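Local coordinates for protein transcriptional regulator (Vibrio vulnificus, PDB 4IVN) that represses transcription of the nan operon for sialic acid catabolism and binds the pathway intermediate ManNAc-6P through its isomerase-like SIS domain, at the interface of chains A and B. Coordinates in Å, arbitrary orientation; residue numbers count along the deposited sequence, not the author numbering. Chains: chain A/B, Transcriptional regulator.

Contact 1: the interface of chains A and B. Residues chain A 237, 241, 244-245; chain B 237, 241, 244-245.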
# COMPACT_ATOMS: atom_id res chain seq x y z
N PHE A 237 1.87 6.41 -7.36
CA PHE A 237 1.29 6.46 -6.02
C PHE A 237 -0.07 7.21 -6.07
O PHE A 237 -0.97 6.87 -5.36
CB PHE A 237 2.31 7.13 -5.10
CG PHE A 237 1.84 7.35 -3.70
CD1 PHE A 237 1.28 6.32 -2.92
CD2 PHE A 237 1.93 8.65 -3.13
CE1 PHE A 237 0.89 6.55 -1.60
CE2 PHE A 237 1.55 8.85 -1.81
CZ PHE A 237 1.02 7.84 -1.06
N VAL A 241 -3.07 5.35 -4.25
CA VAL A 241 -3.54 5.94 -3.02
C VAL A 241 -5.07 5.96 -3.04
O VAL A 241 -5.71 5.72 -2.03
CB VAL A 241 -2.89 7.31 -2.71
CG1 VAL A 241 -3.55 8.42 -3.52
CG2 VAL A 241 -3.02 7.60 -1.21
N LEU A 244 -6.31 2.37 -2.31
CA LEU A 244 -6.24 2.12 -0.87
C LEU A 244 -7.30 2.83 -0.05
O LEU A 244 -7.81 2.23 0.90
CB LEU A 244 -4.83 2.46 -0.33
CG LEU A 244 -3.70 1.63 -0.88
CD1 LEU A 244 -2.32 2.37 -0.62
CD2 LEU A 244 -3.69 0.15 -0.41
N LEU A 245 -7.61 4.11 -0.36
CA LEU A 245 -8.75 4.79 0.24
C LEU A 245 -10.09 4.00 0.10
O LEU A 245 -10.82 3.84 1.07
CB LEU A 245 -8.92 6.15 -0.40
CG LEU A 245 -10.15 6.95 0.05
CD1 LEU A 245 -10.02 7.35 1.50
CD2 LEU A 245 -10.34 8.21 -0.81
N PHE B 237 -5.03 3.62 7.92
CA PHE B 237 -4.66 4.06 6.59
C PHE B 237 -3.89 5.42 6.72
O PHE B 237 -2.92 5.64 6.01
CB PHE B 237 -5.94 4.22 5.75
CG PHE B 237 -5.68 4.73 4.36
CD1 PHE B 237 -4.64 4.18 3.57
CD2 PHE B 237 -6.45 5.80 3.82
CE1 PHE B 237 -4.37 4.67 2.28
CE2 PHE B 237 -6.20 6.26 2.50
CZ PHE B 237 -5.15 5.71 1.75
N VAL B 241 -0.39 5.64 4.83
CA VAL B 241 -0.33 6.57 3.68
C VAL B 241 0.92 7.46 3.74
O VAL B 241 1.59 7.68 2.71
CB VAL B 241 -1.65 7.41 3.48
CG1 VAL B 241 -1.78 8.65 4.40
CG2 VAL B 241 -1.75 7.87 2.05
N LEU B 244 3.83 5.11 2.76
CA LEU B 244 3.86 5.03 1.31
C LEU B 244 4.34 6.31 0.67
O LEU B 244 5.02 6.25 -0.34
CB LEU B 244 2.47 4.68 0.75
CG LEU B 244 2.10 3.22 1.14
CD1 LEU B 244 0.59 3.07 0.89
CD2 LEU B 244 2.81 2.07 0.46
N LEU B 245 3.93 7.47 1.18
CA LEU B 245 4.50 8.70 0.65
C LEU B 245 6.05 8.74 0.76
O LEU B 245 6.70 9.14 -0.21
CB LEU B 245 3.88 9.97 1.30
CG LEU B 245 4.54 11.26 0.83
CD1 LEU B 245 4.27 11.56 -0.70
CD2 LEU B 245 4.05 12.40 1.69

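Contact 2: the interface of chains A and B. Residues chain A 98, 102, 105-106; chain B 102, 105-106.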
# COMPACT_ATOMS: atom_id res chain seq x y z
N ALA A 98 3.53 14.59 -2.75
CA ALA A 98 2.43 14.69 -1.74
C ALA A 98 1.19 15.35 -2.32
O ALA A 98 0.04 14.85 -2.14
CB ALA A 98 2.90 15.46 -0.51
N VAL A 102 -2.61 13.94 -2.60
CA VAL A 102 -3.76 14.70 -2.04
C VAL A 102 -4.88 14.85 -3.02
O VAL A 102 -6.04 14.56 -2.67
CB VAL A 102 -3.37 16.08 -1.47
CG1 VAL A 102 -4.60 16.91 -1.13
CG2 VAL A 102 -2.54 15.84 -0.20
N LEU A 105 -6.73 11.56 -3.65
CA LEU A 105 -7.62 11.21 -2.55
C LEU A 105 -8.87 12.01 -2.63
O LEU A 105 -9.97 11.50 -2.53
CB LEU A 105 -6.91 11.43 -1.21
CG LEU A 105 -5.84 10.36 -0.90
CD1 LEU A 105 -4.95 10.91 0.21
CD2 LEU A 105 -6.55 9.11 -0.40
N GLN A 106 -8.74 13.31 -2.86
CA GLN A 106 -9.94 14.12 -2.86
C GLN A 106 -10.81 13.79 -4.07
O GLN A 106 -12.02 13.64 -3.93
CB GLN A 106 -9.57 15.59 -2.80
CG GLN A 106 -8.81 15.94 -1.52
CD GLN A 106 -8.32 17.37 -1.53
OE1 GLN A 106 -7.99 17.97 -2.59
NE2 GLN A 106 -8.29 17.95 -0.35
N VAL B 102 -5.41 12.80 3.79
CA VAL B 102 -4.87 14.04 3.28
C VAL B 102 -4.03 14.72 4.38
O VAL B 102 -2.91 15.18 4.11
CB VAL B 102 -6.03 14.94 2.84
CG1 VAL B 102 -5.57 16.40 2.73
CG2 VAL B 102 -6.60 14.40 1.51
N LEU B 105 -0.71 12.89 4.80
CA LEU B 105 0.19 13.26 3.70
C LEU B 105 0.81 14.64 3.88
O LEU B 105 2.00 14.86 3.70
CB LEU B 105 -0.58 13.28 2.41
CG LEU B 105 -0.94 11.90 1.83
CD1 LEU B 105 -1.92 12.11 0.66
CD2 LEU B 105 0.28 11.07 1.44
N GLN B 106 -0.03 15.60 4.23
CA GLN B 106 0.51 16.93 4.45
C GLN B 106 1.50 16.99 5.57
O GLN B 106 2.61 17.53 5.42
CB GLN B 106 -0.65 17.92 4.60
CG GLN B 106 -1.30 18.04 3.23
CD GLN B 106 -2.60 18.75 3.23
OE1 GLN B 106 -3.17 19.06 4.28
NE2 GLN B 106 -3.09 19.03 2.06

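Contact 3: the interface of chains A and B. Residues chain A 105, 109, 245, 248-249; chain B 97-98, 101, 237.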
# COMPACT_ATOMS: atom_id res chain seq x y z
N LEU A 105 -6.73 11.56 -3.65
CA LEU A 105 -7.62 11.21 -2.55
C LEU A 105 -8.87 12.01 -2.63
O LEU A 105 -9.97 11.50 -2.53
CB LEU A 105 -6.91 11.43 -1.21
CG LEU A 105 -5.84 10.36 -0.90
CD1 LEU A 105 -4.95 10.91 0.21
CD2 LEU A 105 -6.55 9.11 -0.40
N ALA A 109 -12.57 10.40 -3.28
CA ALA A 109 -13.68 10.75 -2.38
C ALA A 109 -14.88 11.33 -3.08
O ALA A 109 -15.97 10.91 -2.75
CB ALA A 109 -13.26 11.66 -1.19
N LEU A 245 -7.61 4.11 -0.36
CA LEU A 245 -8.75 4.79 0.24
C LEU A 245 -10.09 4.00 0.10
O LEU A 245 -10.82 3.84 1.07
CB LEU A 245 -8.92 6.15 -0.40
CG LEU A 245 -10.15 6.95 0.05
CD1 LEU A 245 -10.02 7.35 1.50
CD2 LEU A 245 -10.34 8.21 -0.81
N ASP A 248 -9.96 1.40 2.62
CA ASP A 248 -10.19 1.94 3.97
C ASP A 248 -11.64 2.26 4.26
O ASP A 248 -12.15 1.88 5.33
CB ASP A 248 -9.32 3.20 4.18
CG ASP A 248 -9.32 3.67 5.60
OD1 ASP A 248 -9.09 2.89 6.60
OD2 ASP A 248 -9.42 4.84 5.70
N VAL A 249 -12.29 2.97 3.31
CA VAL A 249 -13.70 3.30 3.40
C VAL A 249 -14.58 2.04 3.44
O VAL A 249 -15.51 1.95 4.25
CB VAL A 249 -14.11 4.24 2.24
CG1 VAL A 249 -15.58 4.51 2.32
CG2 VAL A 249 -13.32 5.56 2.28
N SER B 97 -12.54 9.58 6.26
CA SER B 97 -11.40 8.64 5.93
C SER B 97 -10.42 9.37 5.01
O SER B 97 -9.19 9.29 5.18
CB SER B 97 -11.95 7.47 5.18
OG SER B 97 -12.90 6.79 5.98
N ALA B 98 -10.98 10.08 4.02
CA ALA B 98 -10.13 10.76 3.05
C ALA B 98 -9.40 11.92 3.66
O ALA B 98 -8.23 12.14 3.32
CB ALA B 98 -10.91 11.24 1.83
N ALA B 101 -6.45 11.00 5.69
CA ALA B 101 -5.27 10.60 4.88
C ALA B 101 -4.60 11.84 4.20
O ALA B 101 -3.39 11.95 4.08
CB ALA B 101 -5.69 9.56 3.86
N PHE B 237 -5.03 3.62 7.92
CA PHE B 237 -4.66 4.06 6.59
C PHE B 237 -3.89 5.42 6.72
O PHE B 237 -2.92 5.64 6.01
CB PHE B 237 -5.94 4.22 5.75
CG PHE B 237 -5.68 4.73 4.36
CD1 PHE B 237 -4.64 4.18 3.57
CD2 PHE B 237 -6.45 5.80 3.82
CE1 PHE B 237 -4.37 4.67 2.28
CE2 PHE B 237 -6.20 6.26 2.50
CZ PHE B 237 -5.15 5.71 1.75
O HOH W 1 -7.76 3.02 8.76

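Contact 1: the interface of chains A and B
A:Phe237 lays its ring against the backbone of B:Leu244 and B:Leu245, and B:Phe237 does the same to chain A, a two-fold pair of aromatic wedges. Each ring touches mainly through its outer atoms. CE1 of A:Phe237 lies 3.4 Å from CB of B:Leu244, and CE2, on the other side of the ring, is 3.8 Å from CA of B:Leu245. CZ points between them toward the peptide linking the two leucines. One face of the A:Phe237 ring rests on CB of A:Val241 in its own helix, while the opposite face looks onto the carbonyl oxygen O of B:Leu244, which sits over the ring centre. CG anti to the backbone N (chi1 176°) lays the phenyl group along its own helix, with its outer atoms CE1, CZ and CE2 turned to the partner.

On the two-fold axis, at two levels, the leucines and the valines meet their own counterparts. A:Leu244 and B:Leu244 come tip to tip, their CD1 methyls 3.4 Å apart, a tight fit for two carbons. The valines instead approach at a slant: CG2 of A:Val241 is 3.5 Å from CG2 of B:Val241. Each of these valine methyls also lies near CZ of the opposing phenylalanine, joining the central pairs to the aromatic wedges. The result is an apolar core across the two-fold axis. All eight residues belong to helix 237-257 of the two subunits, whose first turns pack against each other where the chains adjoin.

Contact 2: the interface of chains A and B
B:Leu105 runs over A:Val102 and ends against its own symmetry mate, A:Leu105. Its CB starts 4.2 Å from CG2 of A:Val102. From there CG lies anti to the carbonyl carbon (chi1 -74°), and the leucine and the valine lie alongside each other, pointing opposite ways. At the tip, CD1 of B:Leu105 has several neighbours. Two belong to A:Val102, its methyl CG2 and its backbone N, the latter at 3.8 Å. The third is CD1 of A:Leu105, at 3.3 Å from CD1 of B:Leu105. This last pair, two leucines meeting tip to tip, is closer than ordinary carbon contact and marks a tightly packed point near the two-fold axis.

The twin path is much alike: CB of A:Leu105 stands 4.0 Å from CG2 of B:Val102. The two valines face each other across the axis through their CG1 methyls, 4.0 Å apart, with the side chains crossing at about a right angle. Flanking them, the glutamines contribute different parts of their extended chains. A:Gln106 brings its CG methylene to CG2 of B:Val102, whereas B:Gln106 brings the amide nitrogen NE2 to 3.9 Å from CG2 of A:Val102, a van der Waals approach to a methyl. Each valine is therefore bordered by the leucine and the glutamine of the other subunit. The patch is formed by helix 93-111 of both chains, two copies of one helix packing against each other across the two-fold axis.

Contact 3: the interface of chains A and B
Helices 93-111 and 237-257 of chain A together receive the corresponding two helices of chain B in this part of the two-fold interface of the two chains. Here the side chain of A:Asp248 leans over the root of B:Phe237. Its carboxylate carbon CG lies 3.4 Å from CB of B:Phe237, and OD2 approaches CD2 on the near side of the ring at 3.6 Å. The carboxylate and ring planes are inclined by 46°, so the acid meets the aromatic group at a slant. A chi1 of -170° carries the carboxylate of A:Asp248 toward the first residue of helix 237-257 in chain B.

Alongside, A:Leu245 turns its branched end to helix 93-111 of the partner. CD1 touches CA of B:Ala98 at 3.7 Å, and both methyls, CD1 and CD2, border the alanine CB at nearly equal distance. That same methyl, CB of B:Ala98, meets CB of A:Ala109 at 3.9 Å; the small side chains probably let the helices come close. Further along, CD1 of A:Leu105 reaches CB of B:Ala101, and its other methyl, CD2, slides past the rim of B:Phe237. At the opposite end CG2 of A:Val249 rests 3.7 Å from CB of B:Ser97.

A water also links the two chains. Water 1 sits 2.5 Å from OD1 of A:Asp248, and the backbone N of B:Phe237 donates to this water over 2.9 Å in a fairly straight hydrogen bond, 164° at the hydrogen.

The three contacts are parts of one continuous two-fold interface, their C-alpha centres about 9 Å apart for contacts 1 and 2, about 8 Å for contacts 1 and 3, and about 9 Å for contacts 2 and 3. Contact 1 pairs helix 237-257 with its copy, contact 2 pairs helix 93-111 with its copy, and contact 3 brings both helices of each chain together. A:Leu245 and B:Phe237 serve contacts 1 and 3, and A:Leu105 serves contacts 2 and 3, so neighbouring patches are tied by common side chains. Such a shared helical core probably holds the repressor as a dimer.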